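Local coordinates for RRNA methyltransferase (Streptomyces viridochromogenes, PDB 1O9G), which methylates the N1 position of a specific guanine in 23S ribosomal RNA with S-adenosyl-L-methionine, conferring resistance to the antibiotic avilamycin, at residues Ser14-Gly19 and Gly70-Arg75; Gly19-Ser24 and Ala128-Arg133. The protein carries 3 engineered substitutions. All blocks are in the same frame, centred on the assembly; numbering follows the deposited sequence.

Contact 1 of 2, residues Ser14-Gly19 and Gly70-Arg75; sequences SDLACG and GLLHRR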
ATOM      1  N   SER A  14       5.468  -0.458 -16.331  1.00 26.35           N
ATOM      2  CA  SER A  14       4.288  -0.482 -17.180  1.00 26.00           C
ATOM      3  C   SER A  14       3.388  -1.691 -16.842  1.00 22.51           C
ATOM      4  O   SER A  14       2.177  -1.590 -16.901  1.00 20.64           O
ATOM      5  CB  SER A  14       4.674  -0.397 -18.672  1.00 28.20           C
ATOM      6  OG  SER A  14       5.331  -1.556 -19.157  1.00 32.68           O
ATOM      7  N   ASP A  15       3.976  -2.821 -16.456  1.00 21.19           N
ATOM      8  CA  ASP A  15       3.179  -4.003 -16.172  1.00 18.78           C
ATOM      9  C   ASP A  15       2.297  -3.808 -14.940  1.00 17.55           C
ATOM     10  O   ASP A  15       1.276  -4.471 -14.817  1.00 16.69           O
ATOM     11  CB  ASP A  15       4.033  -5.241 -15.920  1.00 19.13           C
ATOM     12  CG  ASP A  15       4.739  -5.723 -17.154  1.00 20.43           C
ATOM     13  OD1 ASP A  15       4.479  -5.199 -18.269  1.00 21.68           O
ATOM     14  OD2 ASP A  15       5.608  -6.614 -17.094  1.00 22.68           O
ATOM     15  N   LEU A  16       2.701  -2.919 -14.035  1.00 17.15           N
ATOM     16  CA  LEU A  16       1.956  -2.618 -12.810  1.00 15.75           C
ATOM     17  C   LEU A  16       0.997  -1.431 -12.952  1.00 16.45           C
ATOM     18  O   LEU A  16       0.364  -1.028 -11.993  1.00 15.81           O
ATOM     19  CB  LEU A  16       2.921  -2.428 -11.618  1.00 16.49           C
ATOM     20  CG  LEU A  16       3.639  -3.705 -11.179  1.00 15.88           C
ATOM     21  CD1 LEU A  16       4.820  -3.317 -10.246  1.00 19.30           C
ATOM     22  CD2 LEU A  16       2.712  -4.688 -10.547  1.00 16.45           C
ATOM     23  N   ALA A  17       0.865  -0.893 -14.153  1.00 16.66           N
ATOM     24  CA  ALA A  17       0.024   0.268 -14.377  1.00 16.88           C
ATOM     25  C   ALA A  17      -1.424  -0.042 -14.021  1.00 16.37           C
ATOM     26  O   ALA A  17      -1.944  -1.106 -14.290  1.00 17.20           O
ATOM     27  CB  ALA A  17       0.099   0.733 -15.819  1.00 16.98           C
ATOM     28  N   CYS A  18      -2.103   0.921 -13.440  1.00 18.02           N
ATOM     29  CA  CYS A  18      -3.473   0.703 -13.071  1.00 18.52           C
ATOM     30  C   CYS A  18      -4.358   0.527 -14.316  1.00 18.82           C
ATOM     31  O   CYS A  18      -4.257   1.290 -15.279  1.00 20.35           O
ATOM     32  CB  CYS A  18      -3.914   1.848 -12.206  1.00 19.38           C
ATOM     33  SG  CYS A  18      -5.444   1.565 -11.317  1.00 23.16           S
ATOM     34  N   GLY A  19      -5.187  -0.509 -14.327  1.00 17.94           N
ATOM     35  CA  GLY A  19      -6.081  -0.796 -15.430  1.00 18.76           C
ATOM     36  C   GLY A  19      -5.536  -1.717 -16.517  1.00 19.10           C
ATOM     37  O   GLY A  19      -6.194  -1.950 -17.539  1.00 21.78           O
ATOM     38  N   GLY A  70       3.268  -5.407  -2.995  1.00 10.70           N
ATOM     39  CA  GLY A  70       3.310  -6.840  -2.819  1.00 11.39           C
ATOM     40  C   GLY A  70       4.018  -7.559  -3.963  1.00 12.52           C
ATOM     41  O   GLY A  70       4.835  -8.447  -3.734  1.00 13.09           O
ATOM     42  N   LEU A  71       3.734  -7.162  -5.200  1.00 12.43           N
ATOM     43  CA  LEU A  71       4.367  -7.750  -6.371  1.00 13.56           C
ATOM     44  C   LEU A  71       5.789  -7.227  -6.548  1.00 15.03           C
ATOM     45  O   LEU A  71       6.737  -7.980  -6.681  1.00 15.91           O
ATOM     46  CB  LEU A  71       3.526  -7.537  -7.639  1.00 13.73           C
ATOM     47  CG  LEU A  71       2.154  -8.222  -7.655  1.00 13.91           C
ATOM     48  CD1 LEU A  71       1.336  -7.761  -8.848  1.00 14.58           C
ATOM     49  CD2 LEU A  71       2.312  -9.717  -7.620  1.00 14.26           C
ATOM     50  N   LEU A  72       5.931  -5.918  -6.518  1.00 15.31           N
ATOM     51  CA  LEU A  72       7.222  -5.307  -6.809  1.00 16.55           C
ATOM     52  C   LEU A  72       8.268  -5.708  -5.772  1.00 15.97           C
ATOM     53  O   LEU A  72       9.423  -5.982  -6.134  1.00 17.86           O
ATOM     54  CB  LEU A  72       7.079  -3.785  -6.930  1.00 17.16           C
ATOM     55  CG  LEU A  72       8.281  -3.009  -7.421  1.00 20.65           C
ATOM     56  CD1 LEU A  72       8.727  -3.495  -8.772  1.00 21.62           C
ATOM     57  CD2 LEU A  72       7.935  -1.550  -7.485  1.00 22.77           C
ATOM     58  N   HIS A  73       7.862  -5.811  -4.514  1.00 15.44           N
ATOM     59  CA  HIS A  73       8.758  -6.078  -3.401  1.00 15.46           C
ATOM     60  C   HIS A  73       8.544  -7.445  -2.751  1.00 14.65           C
ATOM     61  O   HIS A  73       8.842  -7.648  -1.571  1.00 15.01           O
ATOM     62  CB  HIS A  73       8.671  -4.948  -2.374  1.00 15.31           C
ATOM     63  CG  HIS A  73       9.267  -3.675  -2.865  1.00 18.74           C
ATOM     64  ND1 HIS A  73      10.622  -3.474  -2.921  1.00 21.06           N
ATOM     65  CD2 HIS A  73       8.699  -2.561  -3.385  1.00 20.24           C
ATOM     66  CE1 HIS A  73      10.863  -2.282  -3.440  1.00 24.17           C
ATOM     67  NE2 HIS A  73       9.708  -1.709  -3.725  1.00 25.13           N
ATOM     68  N   ARG A  74       8.038  -8.384  -3.532  1.00 15.65           N
ATOM     69  CA  ARG A  74       7.768  -9.733  -3.066  1.00 15.01           C
ATOM     70  C   ARG A  74       8.933 -10.340  -2.312  1.00 16.37           C
ATOM     71  O   ARG A  74       8.718 -10.962  -1.274  1.00 16.82           O
ATOM     72  CB  ARG A  74       7.395 -10.613  -4.232  1.00 16.55           C
ATOM     73  CG  ARG A  74       7.211 -12.088  -3.943  1.00 18.58           C
ATOM     74  CD  ARG A  74       6.013 -12.291  -3.052  1.00 15.27           C
ATOM     75  NE  ARG A  74       5.866 -13.641  -2.517  1.00 20.41           N
ATOM     76  CZ  ARG A  74       6.396 -14.076  -1.371  1.00 17.39           C
ATOM     77  NH1 ARG A  74       7.204 -13.317  -0.640  1.00 18.29           N
ATOM     78  NH2 ARG A  74       6.031 -15.242  -0.948  1.00 20.33           N
ATOM     79  N   ARG A  75      10.151 -10.167  -2.801  1.00 19.37           N
ATOM     80  CA  ARG A  75      11.302 -10.789  -2.160  1.00 21.99           C
ATOM     81  C   ARG A  75      11.534 -10.280  -0.718  1.00 20.82           C
ATOM     82  O   ARG A  75      12.185 -10.958   0.084  1.00 24.22           O
ATOM     83  CB  ARG A  75      12.565 -10.565  -2.995  1.00 26.80           C
ATOM     84  CG  ARG A  75      12.981  -9.100  -3.066  1.00 31.21           C
ATOM     85  CD  ARG A  75      14.404  -8.867  -3.442  1.00 40.28           C
ATOM     86  NE  ARG A  75      14.807  -9.736  -4.541  1.00 47.56           N
ATOM     87  CZ  ARG A  75      14.407  -9.599  -5.804  1.00 49.58           C
ATOM     88  NH1 ARG A  75      13.582  -8.613  -6.168  1.00 46.56           N
ATOM     89  NH2 ARG A  75      14.840 -10.459  -6.715  1.00 53.21           N
TER

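Contact 2 of 2, residues Gly19-Ser24 and Ala128-Arg133; sequences GVVLHS and AQAARR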
ATOM      1  N   GLY A  19      -5.187  -0.509 -14.327  1.00 17.94           N
ATOM      2  CA  GLY A  19      -6.081  -0.796 -15.430  1.00 18.76           C
ATOM      3  C   GLY A  19      -5.536  -1.717 -16.517  1.00 19.10           C
ATOM      4  O   GLY A  19      -6.194  -1.950 -17.539  1.00 21.78           O
ATOM      5  N   VAL A  20      -4.328  -2.223 -16.323  1.00 17.09           N
ATOM      6  CA  VAL A  20      -3.729  -3.172 -17.251  1.00 16.96           C
ATOM      7  C   VAL A  20      -3.937  -4.560 -16.654  1.00 14.49           C
ATOM      8  O   VAL A  20      -4.858  -5.269 -17.051  1.00 15.03           O
ATOM      9  CB  VAL A  20      -2.237  -2.826 -17.531  1.00 17.68           C
ATOM     10  CG1 VAL A  20      -1.553  -3.879 -18.429  1.00 16.91           C
ATOM     11  CG2 VAL A  20      -2.142  -1.444 -18.125  1.00 20.27           C
ATOM     12  N   VAL A  21      -3.173  -4.913 -15.622  1.00 13.16           N
ATOM     13  CA  VAL A  21      -3.401  -6.142 -14.866  1.00 13.51           C
ATOM     14  C   VAL A  21      -4.147  -5.802 -13.551  1.00 12.86           C
ATOM     15  O   VAL A  21      -5.238  -6.326 -13.246  1.00 12.71           O
ATOM     16  CB  VAL A  21      -2.094  -6.894 -14.587  1.00 13.16           C
ATOM     17  CG1 VAL A  21      -2.368  -8.232 -13.828  1.00 13.34           C
ATOM     18  CG2 VAL A  21      -1.339  -7.145 -15.910  1.00 14.09           C
ATOM     19  N   LEU A  22      -3.527  -4.940 -12.762  1.00 12.47           N
ATOM     20  CA  LEU A  22      -4.135  -4.401 -11.562  1.00 12.87           C
ATOM     21  C   LEU A  22      -5.364  -3.592 -11.925  1.00 13.59           C
ATOM     22  O   LEU A  22      -5.477  -3.026 -13.020  1.00 13.86           O
ATOM     23  CB  LEU A  22      -3.112  -3.614 -10.742  1.00 13.06           C
ATOM     24  CG  LEU A  22      -2.124  -4.465  -9.954  1.00 13.93           C
ATOM     25  CD1 LEU A  22      -1.218  -5.353 -10.791  1.00 15.74           C
ATOM     26  CD2 LEU A  22      -1.247  -3.611  -8.993  1.00 16.67           C
ATOM     27  N   HIS A  23      -6.286  -3.551 -10.986  1.00 13.93           N
ATOM     28  CA  HIS A  23      -7.637  -3.059 -11.215  1.00 15.85           C
ATOM     29  C   HIS A  23      -7.795  -1.612 -10.819  1.00 17.22           C
ATOM     30  O   HIS A  23      -7.321  -1.205  -9.756  1.00 16.77           O
ATOM     31  CB  HIS A  23      -8.625  -3.898 -10.425  1.00 14.98           C
ATOM     32  CG  HIS A  23      -8.716  -5.304 -10.908  1.00 16.21           C
ATOM     33  ND1 HIS A  23      -8.084  -6.364 -10.302  1.00 18.43           N
ATOM     34  CD2 HIS A  23      -9.357  -5.813 -11.979  1.00 16.10           C
ATOM     35  CE1 HIS A  23      -8.363  -7.473 -10.968  1.00 16.00           C
ATOM     36  NE2 HIS A  23      -9.139  -7.166 -11.978  1.00 18.71           N
ATOM     37  N   SER A  24      -8.454  -0.867 -11.725  1.00 17.86           N
ATOM     38  CA  SER A  24      -8.770   0.554 -11.565  1.00 18.80           C
ATOM     39  C   SER A  24     -10.198   0.733 -11.066  1.00 19.14           C
ATOM     40  O   SER A  24     -11.045  -0.127 -11.257  1.00 19.56           O
ATOM     41  CB  SER A  24      -8.579   1.299 -12.910  1.00 19.51           C
ATOM     42  OG  SER A  24      -9.345   0.705 -13.944  1.00 23.09           O
ATOM     43  N   ALA A 128      -2.563  -9.134 -21.152  1.00 14.68           N
ATOM     44  CA  ALA A 128      -2.368 -10.562 -20.901  1.00 16.49           C
ATOM     45  C   ALA A 128      -0.889 -10.865 -20.736  1.00 16.59           C
ATOM     46  O   ALA A 128      -0.538 -11.575 -19.814  1.00 15.89           O
ATOM     47  CB  ALA A 128      -2.979 -11.401 -22.009  1.00 17.67           C
ATOM     48  N   GLN A 129      -0.029 -10.322 -21.598  1.00 16.87           N
ATOM     49  CA  GLN A 129       1.415 -10.533 -21.494  1.00 18.89           C
ATOM     50  C   GLN A 129       1.993  -9.911 -20.218  1.00 17.56           C
ATOM     51  O   GLN A 129       2.905 -10.476 -19.624  1.00 19.08           O
ATOM     52  CB  GLN A 129       2.155 -10.042 -22.760  1.00 20.46           C
ATOM     53  CG  GLN A 129       2.209  -8.504 -23.062  1.00 24.35           C
ATOM     54  CD  GLN A 129       2.856  -8.160 -24.408  1.00 28.92           C
ATOM     55  OE1 GLN A 129       2.153  -7.943 -25.400  1.00 28.66           O
ATOM     56  NE2 GLN A 129       4.191  -8.110 -24.451  1.00 29.99           N
ATOM     57  N   ALA A 130       1.473  -8.765 -19.800  1.00 16.22           N
ATOM     58  CA  ALA A 130       1.903  -8.149 -18.544  1.00 16.37           C
ATOM     59  C   ALA A 130       1.574  -9.087 -17.368  1.00 15.89           C
ATOM     60  O   ALA A 130       2.367  -9.252 -16.441  1.00 16.85           O
ATOM     61  CB  ALA A 130       1.261  -6.777 -18.354  1.00 16.22           C
ATOM     62  N   ALA A 131       0.408  -9.717 -17.405  1.00 15.85           N
ATOM     63  CA  ALA A 131      -0.001 -10.630 -16.318  1.00 15.51           C
ATOM     64  C   ALA A 131       0.904 -11.851 -16.290  1.00 16.30           C
ATOM     65  O   ALA A 131       1.252 -12.318 -15.213  1.00 17.73           O
ATOM     66  CB  ALA A 131      -1.450 -11.052 -16.478  1.00 15.58           C
ATOM     67  N   ARG A 132       1.276 -12.361 -17.468  1.00 17.46           N
ATOM     68  CA  ARG A 132       2.199 -13.479 -17.572  1.00 19.66           C
ATOM     69  C   ARG A 132       3.550 -13.099 -16.964  1.00 19.54           C
ATOM     70  O   ARG A 132       4.091 -13.865 -16.175  1.00 19.93           O
ATOM     71  CB  ARG A 132       2.389 -13.909 -19.029  1.00 21.46           C
ATOM     72  CG  ARG A 132       3.515 -14.906 -19.229  1.00 26.12           C
ATOM     73  CD  ARG A 132       3.800 -15.225 -20.697  1.00 31.62           C
ATOM     74  NE  ARG A 132       4.172 -14.039 -21.488  1.00 36.12           N
ATOM     75  CZ  ARG A 132       5.358 -13.417 -21.414  1.00 40.31           C
ATOM     76  NH1 ARG A 132       6.301 -13.829 -20.566  1.00 42.00           N
ATOM     77  NH2 ARG A 132       5.607 -12.359 -22.182  1.00 41.47           N
ATOM     78  N   ARG A 133       4.088 -11.936 -17.312  1.00 18.90           N
ATOM     79  CA  ARG A 133       5.380 -11.508 -16.782  1.00 19.13           C
ATOM     80  C   ARG A 133       5.339 -11.327 -15.258  1.00 17.95           C
ATOM     81  O   ARG A 133       6.276 -11.751 -14.539  1.00 18.98           O
ATOM     82  CB  ARG A 133       5.886 -10.238 -17.443  1.00 19.90           C
ATOM     83  CG  ARG A 133       6.325 -10.398 -18.895  1.00 23.03           C
ATOM     84  CD  ARG A 133       7.021  -9.175 -19.406  1.00 26.74           C
ATOM     85  NE  ARG A 133       6.083  -8.067 -19.561  1.00 27.85           N
ATOM     86  CZ  ARG A 133       5.412  -7.777 -20.670  1.00 25.22           C
ATOM     87  NH1 ARG A 133       5.596  -8.454 -21.795  1.00 29.12           N
ATOM     88  NH2 ARG A 133       4.561  -6.768 -20.675  1.00 22.58           N
TER

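Contact 1 of 2, residues Ser14-Gly19 and Gly70-Arg75
The carbonyl O of Leu16, the residue that meets both Leu71 and Leu72, accepts a hydrogen bond from Tyr64 OH at the start of helix 64-72, so one residue is tied to that helix by its backbone and, nearer the far end, by its side chain. Leu16 sits in a turn closed by Ala17 N bonding to Ser14 O at 3.1 Å. Its CG stands beside the backbone N and opposite the carbonyl carbon (chi1 -68°), and its two methyls go to different leucines. Leu16 CD2 lies 3.8 Å from CD1 of Leu71, close to Leu71 CB as well. Leu16 CD1 rests 4.0 Å from CB of Leu72, with Leu72 CD1 a little farther off. In both pairs the side chains meet at a slant. Leu71 and Leu72 are neighbours in the last turn of the helix, and the forked end of Leu16 spans them. Leu72 turns its CG toward its own carbonyl side (chi1 -172°) and also packs on Val33 and Thr37 of helix 33-45, while Leu71 reaches Leu100. Helix 122-140 approaches Leu16 through Leu134. Next to Leu16, buried Asp15 gives OD1 to Arg133 and OD2 to Arg137 of that helix. The chemistry across the two segments is purely aliphatic, without a hydrogen bond between them: methyl and methylene groups make the contact, while the Asp15 carboxylate and the Leu16 carbonyl find partners elsewhere. This leucine packing and the Tyr64 bond together hold the N-terminal loop against the first helix after the first strand of the Rossmann-like fold.

Contact 2 of 2, residues Gly19-Ser24 and Ala128-Arg133
Two consecutive alanines of helix 122-140, Ala130 and Ala131, receive Val20 and Val21 of the N-terminal loop. Two residues before Ala130, Ala128 points its CB away from the loop and touches Arg113, and its O takes the N-H of Arg132. Gln129 likewise faces away; its O accepts the N of Arg133 and also lies 3.8 Å above the plane of the Arg133 guanidinium, over its centre. Ala130 points its CB at the loop, 3.6 Å from CG2 of Val21. The same Ala130 CB is 4.0 Å from CG1 of Val20. Ala131 offers its backbone as well: Val21 CG2 comes within 3.4 Å of Ala131 N, a close approach. Both valine methyls rest against Ala131 CB, CG2 at 3.9 Å and CG1 marginally farther. With CG1 opposite the backbone N (chi1 -178°), Val21 presents both branches to the helix, where the small alanine side chains let them come near the main chain. Arg132 turns away and pairs with Glu136. The carbonyls of Val20 and Val21 are hydrogen-bonded to Arg112 and Arg108 of helix 102-119, and Val21 also touches Leu105 there. The loop thus lies against both helix 102-119 and helix 122-140, with Leu22 packed on helix 64-72 and His23 on helix 87-98.

How the contacts relate
Both contacts belong to one continuous loop before helix 33-45: 14-19 runs into 19-24 through the shared Gly19, and their partners follow in the same order, 70-75 and then 128-133, so the pairings cross along the chain. Their centres are about 9 Å apart, on the same side of the molecule. The Asp15 to Arg133 bridge joins them, as does Cys18 packing on Ser24. Contact 1 attaches the loop to the helix following strand 53-57; contact 2 attaches it to helix 122-140, which like helix 102-119 comes between strands 77-84 and 147-151 in the sequence. The loop therefore bridges the Rossmann-like core and this helical pair.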